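Local structure of nucleoside-diphosphate sugar epimerase (SulA family) (3OH8) at residues A162-L167 with H172-L177; V206-E211 with D347-A352. The protein is probably an NAD(P)-dependent epimerase or dehydratase acting on nucleotide sugars. All coordinates share one frame; numbering follows the deposited sequence.

Both contacts lie in the Rossmann-type part of the chain, their centres about 10 Å apart, and both set a helix against the same mixed sheet. Contact 1 links helix 158-169 to strand 173-178, its neighbour in sequence; contact 2 brings helix 342-354 from much farther along the chain to the end of strand 204-207. The two helices also meet each other. Q166 NE2 is a probable hydrogen-bond donor to D347 OD1 at 2.8 Å, and Y350 CD2 packs on L167 CD1 at 3.5 Å. L163, on the helix of contact 1, touches both V206 and Y349 of contact 2 and so links the two helices and the strand.

Contact 1 (A162-L167 with H172-L177); sequences ALTAQL and HEVIQL
V174 meets helix 158-169 with both of its methyl groups, CG2 lying closest to L167 and CG1 to T164. V174 CG2 lies 3.7 Å from L167 CB, where the two side chains cross at about a right angle, and it also comes within 4.1 Å of L167 CD2. The other methyl, V174 CG1, is held anti to the backbone N (chi1 176°), which carries it to T164, where it sits 4.0 Å from T164 CG2. I152 of strand 149-153 touches T164, L167 and V174 alike and so continues this apolar patch into the neighbouring strand. T164 gives the patch its methyl, while its hydroxyl OG1, although also close to V174 CG1, is hydrogen-bonded to the carbonyl of G160 one turn earlier in the helix.

The polar part of the contact is a backbone bond near the turn. H172 N donates to L167 O over 3.0 Å with an N-H...O angle of 150°. L167 O also lies at the edge of the H172 ring, near its plane, 3.8 Å from H172 CD2. On the ring, ND1 is hydrogen-bonded to L148 N, which helps to hold the imidazole between the turn and the segment leading into strand 149-153.

The helix and strand segments run roughly antiparallel (149°), with their axes 8.3 Å apart at closest approach. Strand 149-153, helix 158-169 and strand 173-178, whose two strands pair in parallel, form the beta-alpha-beta unit characteristic of Rossmann-type folds.

Contact 2 (V206-E211 with D347-A352); sequences VHLAGE and DIYYRA
Y349 reaches from helix 342-354 to the end of strand 204-207, where its ring meets V206 and L208. A chi2 of -79° stands the Y349 ring nearly square to its CA-CB-CG plane, with CD1 and CE1 on the V206 side. The V206 side chain has CG1 anti to the backbone N (chi1 178°), and this methyl is the branch that touches the ring, lying 3.8 Å from Y349 CD1 and 4.1 Å from Y349 CE1. The approach is oblique. L208, just past the strand, holds CG beside the backbone N (chi1 -84°); from there L208 CG lies 4.2 Å from Y349 CE1, while CD2 is modelled near Y349 OH and CZ, too close for its exact placement to be relied on. Strand 204-207 lies between the parallel strands 149-153 and 248-254 of the Rossmann-type sheet, and helix 342-354 packs against that sheet from a distant part of the sequence. I250 and A252 of strand 248-254 also touch Y349. At the end of the strand, T153 OG1 is hydrogen-bonded to the backbone N atoms of L208 and A209, tying down the backbone that carries the L208 side chain.

Contact 1 (A162-L167 with H172-L177)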
ATOM      1  N   ALA A 162      -1.280   2.758  -4.658  1.00 12.37           N
ATOM      2  CA  ALA A 162      -1.117   1.512  -3.907  1.00 15.15           C
ATOM      3  C   ALA A 162      -2.375   0.640  -3.964  1.00 14.63           C
ATOM      4  O   ALA A 162      -2.301  -0.592  -4.149  1.00 13.54           O
ATOM      5  CB  ALA A 162      -0.714   1.801  -2.485  1.00 17.23           C
ATOM      6  N   LEU A 163      -3.534   1.270  -3.812  1.00 16.59           N
ATOM      7  CA  LEU A 163      -4.802   0.558  -3.885  1.00 15.17           C
ATOM      8  C   LEU A 163      -5.018  -0.068  -5.270  1.00 15.54           C
ATOM      9  O   LEU A 163      -5.437  -1.217  -5.377  1.00 14.23           O
ATOM     10  CB  LEU A 163      -5.972   1.491  -3.545  1.00 10.67           C
ATOM     11  CG  LEU A 163      -7.366   0.877  -3.676  1.00 13.80           C
ATOM     12  CD1 LEU A 163      -7.510  -0.341  -2.761  1.00 11.96           C
ATOM     13  CD2 LEU A 163      -8.451   1.930  -3.371  1.00  9.89           C
ATOM     14  N   THR A 164      -4.739   0.700  -6.322  1.00 15.11           N
ATOM     15  CA  THR A 164      -4.870   0.215  -7.687  1.00 14.09           C
ATOM     16  C   THR A 164      -4.032  -1.046  -7.917  1.00 18.36           C
ATOM     17  O   THR A 164      -4.524  -2.049  -8.446  1.00 15.11           O
ATOM     18  CB  THR A 164      -4.479   1.321  -8.712  1.00 16.83           C
ATOM     19  OG1 THR A 164      -5.449   2.384  -8.676  1.00 15.35           O
ATOM     20  CG2 THR A 164      -4.416   0.752 -10.120  1.00 13.23           C
ATOM     21  N   ALA A 165      -2.770  -0.995  -7.504  1.00 14.96           N
ATOM     22  CA  ALA A 165      -1.888  -2.150  -7.620  1.00 14.49           C
ATOM     23  C   ALA A 165      -2.400  -3.342  -6.827  1.00 16.39           C
ATOM     24  O   ALA A 165      -2.264  -4.473  -7.274  1.00 15.50           O
ATOM     25  CB  ALA A 165      -0.479  -1.804  -7.176  1.00 14.20           C
ATOM     26  N   GLN A 166      -2.953  -3.101  -5.642  1.00 10.74           N
ATOM     27  CA  GLN A 166      -3.434  -4.200  -4.810  1.00 15.30           C
ATOM     28  C   GLN A 166      -4.638  -4.875  -5.462  1.00 14.06           C
ATOM     29  O   GLN A 166      -4.698  -6.093  -5.549  1.00 15.88           O
ATOM     30  CB  GLN A 166      -3.810  -3.690  -3.411  1.00 16.86           C
ATOM     31  CG  GLN A 166      -3.924  -4.780  -2.350  1.00 16.32           C
ATOM     32  CD  GLN A 166      -4.249  -4.188  -0.982  1.00 19.71           C
ATOM     33  OE1 GLN A 166      -4.352  -2.969  -0.837  1.00 15.82           O
ATOM     34  NE2 GLN A 166      -4.424  -5.047   0.018  1.00 16.14           N
ATOM     35  N   LEU A 167      -5.603  -4.070  -5.906  1.00  8.62           N
ATOM     36  CA  LEU A 167      -6.772  -4.576  -6.632  1.00 13.77           C
ATOM     37  C   LEU A 167      -6.360  -5.436  -7.827  1.00 15.90           C
ATOM     38  O   LEU A 167      -6.887  -6.532  -8.048  1.00 15.21           O
ATOM     39  CB  LEU A 167      -7.610  -3.413  -7.155  1.00 13.48           C
ATOM     40  CG  LEU A 167      -8.914  -2.993  -6.468  1.00 22.43           C
ATOM     41  CD1 LEU A 167      -9.196  -3.724  -5.186  1.00 21.07           C
ATOM     42  CD2 LEU A 167      -8.946  -1.488  -6.266  1.00 11.71           C
ATOM     43  N   HIS A 172      -8.893  -8.084  -9.697  1.00 16.34           N
ATOM     44  CA  HIS A 172      -9.960  -7.157 -10.048  1.00 17.46           C
ATOM     45  C   HIS A 172      -9.531  -6.207 -11.145  1.00 19.01           C
ATOM     46  O   HIS A 172      -8.340  -6.019 -11.376  1.00 21.55           O
ATOM     47  CB  HIS A 172     -10.406  -6.359  -8.825  1.00 14.52           C
ATOM     48  CG  HIS A 172     -10.865  -7.218  -7.694  1.00 19.44           C
ATOM     49  ND1 HIS A 172     -12.105  -7.818  -7.680  1.00 19.00           N
ATOM     50  CD2 HIS A 172     -10.246  -7.592  -6.550  1.00 18.76           C
ATOM     51  CE1 HIS A 172     -12.237  -8.519  -6.567  1.00 22.18           C
ATOM     52  NE2 HIS A 172     -11.124  -8.399  -5.865  1.00 21.04           N
ATOM     53  N   GLU A 173     -10.505  -5.598 -11.816  1.00 19.70           N
ATOM     54  CA  GLU A 173     -10.197  -4.628 -12.866  1.00 22.04           C
ATOM     55  C   GLU A 173     -10.379  -3.219 -12.330  1.00 16.97           C
ATOM     56  O   GLU A 173     -11.355  -2.941 -11.636  1.00 22.15           O
ATOM     57  CB  GLU A 173     -11.108  -4.824 -14.076  1.00 29.92           C
ATOM     58  CG  GLU A 173     -10.986  -6.190 -14.729  1.00 48.54           C
ATOM     59  CD  GLU A 173      -9.646  -6.388 -15.416  1.00 56.43           C
ATOM     60  OE1 GLU A 173      -9.211  -5.463 -16.140  1.00 60.12           O
ATOM     61  OE2 GLU A 173      -9.035  -7.466 -15.235  1.00 54.01           O
ATOM     62  N   VAL A 174      -9.437  -2.344 -12.649  1.00 13.39           N
ATOM     63  CA  VAL A 174      -9.513  -0.950 -12.234  1.00 13.95           C
ATOM     64  C   VAL A 174      -9.723  -0.055 -13.449  1.00 21.74           C
ATOM     65  O   VAL A 174      -9.008  -0.172 -14.442  1.00 22.12           O
ATOM     66  CB  VAL A 174      -8.230  -0.507 -11.492  1.00 16.77           C
ATOM     67  CG1 VAL A 174      -8.283   0.986 -11.156  1.00 10.35           C
ATOM     68  CG2 VAL A 174      -8.055  -1.315 -10.227  1.00 18.40           C
ATOM     69  N   ILE A 175     -10.730   0.809 -13.385  1.00 20.11           N
ATOM     70  CA  ILE A 175     -10.870   1.868 -14.366  1.00 21.13           C
ATOM     71  C   ILE A 175     -10.412   3.166 -13.724  1.00 23.65           C
ATOM     72  O   ILE A 175     -11.070   3.691 -12.830  1.00 19.20           O
ATOM     73  CB  ILE A 175     -12.314   2.043 -14.843  1.00 17.97           C
ATOM     74  CG1 ILE A 175     -12.846   0.734 -15.434  1.00 19.88           C
ATOM     75  CG2 ILE A 175     -12.373   3.161 -15.876  1.00 19.01           C
ATOM     76  CD1 ILE A 175     -14.349   0.762 -15.714  1.00 20.41           C
ATOM     77  N   GLN A 176      -9.272   3.673 -14.172  1.00 15.12           N
ATOM     78  CA  GLN A 176      -8.716   4.874 -13.582  1.00 19.80           C
ATOM     79  C   GLN A 176      -9.377   6.109 -14.186  1.00 19.46           C
ATOM     80  O   GLN A 176      -9.374   6.294 -15.416  1.00 17.15           O
ATOM     81  CB  GLN A 176      -7.199   4.908 -13.768  1.00 22.37           C
ATOM     82  CG  GLN A 176      -6.470   3.802 -13.010  1.00 22.43           C
ATOM     83  CD  GLN A 176      -4.984   3.755 -13.311  1.00 22.74           C
ATOM     84  OE1 GLN A 176      -4.484   2.766 -13.850  1.00 23.85           O
ATOM     85  NE2 GLN A 176      -4.269   4.821 -12.964  1.00 23.18           N
ATOM     86  N   LEU A 177      -9.979   6.923 -13.322  1.00 15.75           N
ATOM     87  CA  LEU A 177     -10.580   8.188 -13.751  1.00 16.08           C
ATOM     88  C   LEU A 177      -9.565   9.283 -13.512  1.00 19.07           C
ATOM     89  O   LEU A 177      -9.307   9.647 -12.371  1.00 16.84           O
ATOM     90  CB  LEU A 177     -11.869   8.479 -12.965  1.00 17.29           C
ATOM     91  CG  LEU A 177     -12.818   7.270 -12.886  1.00 19.95           C
ATOM     92  CD1 LEU A 177     -14.071   7.540 -12.036  1.00 16.22           C
ATOM     93  CD2 LEU A 177     -13.200   6.778 -14.283  1.00 15.37           C
TER

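Contact 2 (V206-E211 with D347-A352)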
ATOM      1  N   VAL A 206     -14.578   4.129  -6.264  1.00 13.45           N
ATOM      2  CA  VAL A 206     -13.757   4.599  -5.149  1.00 13.70           C
ATOM      3  C   VAL A 206     -13.301   6.029  -5.423  1.00 16.52           C
ATOM      4  O   VAL A 206     -12.593   6.287  -6.403  1.00 14.37           O
ATOM      5  CB  VAL A 206     -12.533   3.679  -4.911  1.00 13.02           C
ATOM      6  CG1 VAL A 206     -11.669   4.211  -3.763  1.00 13.06           C
ATOM      7  CG2 VAL A 206     -13.016   2.283  -4.601  1.00 14.64           C
ATOM      8  N   HIS A 207     -13.734   6.959  -4.569  1.00 16.97           N
ATOM      9  CA  HIS A 207     -13.444   8.374  -4.767  1.00 14.78           C
ATOM     10  C   HIS A 207     -12.388   8.829  -3.777  1.00 13.95           C
ATOM     11  O   HIS A 207     -12.674   9.073  -2.597  1.00 15.29           O
ATOM     12  CB  HIS A 207     -14.703   9.229  -4.599  1.00 15.00           C
ATOM     13  CG  HIS A 207     -14.477  10.675  -4.910  1.00 15.69           C
ATOM     14  ND1 HIS A 207     -15.094  11.694  -4.214  1.00 18.01           N
ATOM     15  CD2 HIS A 207     -13.696  11.274  -5.836  1.00  9.24           C
ATOM     16  CE1 HIS A 207     -14.705  12.858  -4.705  1.00 14.25           C
ATOM     17  NE2 HIS A 207     -13.856  12.630  -5.694  1.00 17.96           N
ATOM     18  N   LEU A 208     -11.165   8.919  -4.282  1.00 13.66           N
ATOM     19  CA  LEU A 208      -9.986   9.182  -3.485  1.00 16.66           C
ATOM     20  C   LEU A 208      -9.373  10.534  -3.818  1.00 25.99           C
ATOM     21  O   LEU A 208      -8.548  11.037  -3.059  1.00 38.46           O
ATOM     22  CB  LEU A 208      -8.932   8.116  -3.764  1.00 18.62           C
ATOM     23  CG  LEU A 208      -9.016   6.802  -3.016  1.00 25.65           C
ATOM     24  CD1 LEU A 208      -7.851   5.931  -3.446  1.00 32.58           C
ATOM     25  CD2 LEU A 208      -8.933   7.105  -1.553  1.00 28.39           C
ATOM     26  N   ALA A 209      -9.760  11.114  -4.954  1.00 22.09           N
ATOM     27  CA  ALA A 209      -9.086  12.317  -5.455  1.00 26.25           C
ATOM     28  C   ALA A 209      -9.034  13.441  -4.417  1.00 38.84           C
ATOM     29  O   ALA A 209     -10.021  13.727  -3.740  1.00 36.26           O
ATOM     30  CB  ALA A 209      -9.743  12.807  -6.723  1.00 21.88           C
ATOM     31  N   GLY A 210      -7.871  14.077  -4.308  1.00 50.26           N
ATOM     32  CA  GLY A 210      -7.688  15.193  -3.396  1.00 55.50           C
ATOM     33  C   GLY A 210      -6.445  15.065  -2.535  1.00 59.01           C
ATOM     34  O   GLY A 210      -5.997  13.959  -2.215  1.00 58.44           O
ATOM     35  N   GLU A 211      -5.887  16.211  -2.157  1.00 61.38           N
ATOM     36  CA  GLU A 211      -4.702  16.251  -1.310  1.00 61.75           C
ATOM     37  C   GLU A 211      -5.062  16.664   0.117  1.00 61.34           C
ATOM     38  O   GLU A 211      -5.458  15.832   0.935  1.00 61.15           O
ATOM     39  CB  GLU A 211      -3.662  17.197  -1.900  1.00 61.18           C
ATOM     40  N   ASP A 347      -5.792  -1.760   2.612  1.00 11.83           N
ATOM     41  CA  ASP A 347      -6.571  -2.927   3.052  1.00 12.49           C
ATOM     42  C   ASP A 347      -8.010  -2.525   3.358  1.00 15.45           C
ATOM     43  O   ASP A 347      -8.962  -3.228   3.000  1.00 11.51           O
ATOM     44  CB  ASP A 347      -5.959  -3.580   4.291  1.00 14.82           C
ATOM     45  CG  ASP A 347      -4.778  -4.489   3.961  1.00 18.22           C
ATOM     46  OD1 ASP A 347      -4.387  -4.590   2.773  1.00 14.73           O
ATOM     47  OD2 ASP A 347      -4.238  -5.103   4.902  1.00 18.51           O
ATOM     48  N   ILE A 348      -8.165  -1.392   4.044  1.00 15.35           N
ATOM     49  CA  ILE A 348      -9.495  -0.934   4.447  1.00 10.46           C
ATOM     50  C   ILE A 348     -10.316  -0.529   3.229  1.00 12.70           C
ATOM     51  O   ILE A 348     -11.491  -0.876   3.126  1.00 11.94           O
ATOM     52  CB  ILE A 348      -9.396   0.191   5.499  1.00 13.77           C
ATOM     53  CG1 ILE A 348      -8.911  -0.412   6.827  1.00 17.04           C
ATOM     54  CG2 ILE A 348     -10.739   0.859   5.705  1.00 14.02           C
ATOM     55  CD1 ILE A 348      -8.372   0.616   7.831  1.00 14.49           C
ATOM     56  N   TYR A 349      -9.702   0.180   2.289  1.00  9.02           N
ATOM     57  CA  TYR A 349     -10.407   0.500   1.047  1.00 12.69           C
ATOM     58  C   TYR A 349     -10.823  -0.767   0.309  1.00 15.34           C
ATOM     59  O   TYR A 349     -11.966  -0.906  -0.139  1.00 13.71           O
ATOM     60  CB  TYR A 349      -9.532   1.372   0.133  1.00  7.75           C
ATOM     61  CG  TYR A 349      -9.704   2.860   0.416  1.00 10.67           C
ATOM     62  CD1 TYR A 349     -10.806   3.554  -0.071  1.00 13.62           C
ATOM     63  CD2 TYR A 349      -8.750   3.567   1.149  1.00  9.89           C
ATOM     64  CE1 TYR A 349     -10.967   4.927   0.183  1.00 15.94           C
ATOM     65  CE2 TYR A 349      -8.902   4.925   1.407  1.00 18.26           C
ATOM     66  CZ  TYR A 349     -10.016   5.595   0.930  1.00 19.05           C
ATOM     67  OH  TYR A 349     -10.162   6.947   1.186  1.00 19.98           O
ATOM     68  N   TYR A 350      -9.866  -1.678   0.175  1.00 17.59           N
ATOM     69  CA  TYR A 350     -10.070  -2.924  -0.557  1.00 13.48           C
ATOM     70  C   TYR A 350     -11.212  -3.692   0.093  1.00 15.98           C
ATOM     71  O   TYR A 350     -12.163  -4.093  -0.581  1.00 17.40           O
ATOM     72  CB  TYR A 350      -8.756  -3.713  -0.546  1.00 11.47           C
ATOM     73  CG  TYR A 350      -8.660  -4.886  -1.496  1.00 12.81           C
ATOM     74  CD1 TYR A 350      -9.636  -5.867  -1.528  1.00 13.34           C
ATOM     75  CD2 TYR A 350      -7.550  -5.033  -2.330  1.00 17.28           C
ATOM     76  CE1 TYR A 350      -9.523  -6.967  -2.394  1.00 18.08           C
ATOM     77  CE2 TYR A 350      -7.427  -6.116  -3.190  1.00 14.74           C
ATOM     78  CZ  TYR A 350      -8.418  -7.080  -3.214  1.00 14.18           C
ATOM     79  OH  TYR A 350      -8.290  -8.154  -4.071  1.00 14.12           O
ATOM     80  N   ARG A 351     -11.148  -3.853   1.413  1.00 14.50           N
ATOM     81  CA  ARG A 351     -12.241  -4.486   2.129  1.00 13.82           C
ATOM     82  C   ARG A 351     -13.578  -3.785   1.890  1.00 16.90           C
ATOM     83  O   ARG A 351     -14.597  -4.444   1.658  1.00 14.51           O
ATOM     84  CB  ARG A 351     -11.960  -4.557   3.638  1.00 17.30           C
ATOM     85  CG  ARG A 351     -13.051  -5.310   4.372  1.00 16.64           C
ATOM     86  CD  ARG A 351     -12.836  -5.438   5.876  1.00 16.54           C
ATOM     87  NE  ARG A 351     -13.971  -6.168   6.430  1.00 18.99           N
ATOM     88  CZ  ARG A 351     -13.947  -6.897   7.538  1.00 17.03           C
ATOM     89  NH1 ARG A 351     -12.841  -6.989   8.263  1.00 17.26           N
ATOM     90  NH2 ARG A 351     -15.045  -7.550   7.905  1.00 20.18           N
ATOM     91  N   ALA A 352     -13.587  -2.453   1.973  1.00 14.53           N
ATOM     92  CA  ALA A 352     -14.837  -1.708   1.773  1.00 13.95           C
ATOM     93  C   ALA A 352     -15.438  -2.015   0.399  1.00 15.04           C
ATOM     94  O   ALA A 352     -16.653  -2.153   0.247  1.00 15.58           O
ATOM     95  CB  ALA A 352     -14.593  -0.205   1.925  1.00 14.87           C
TER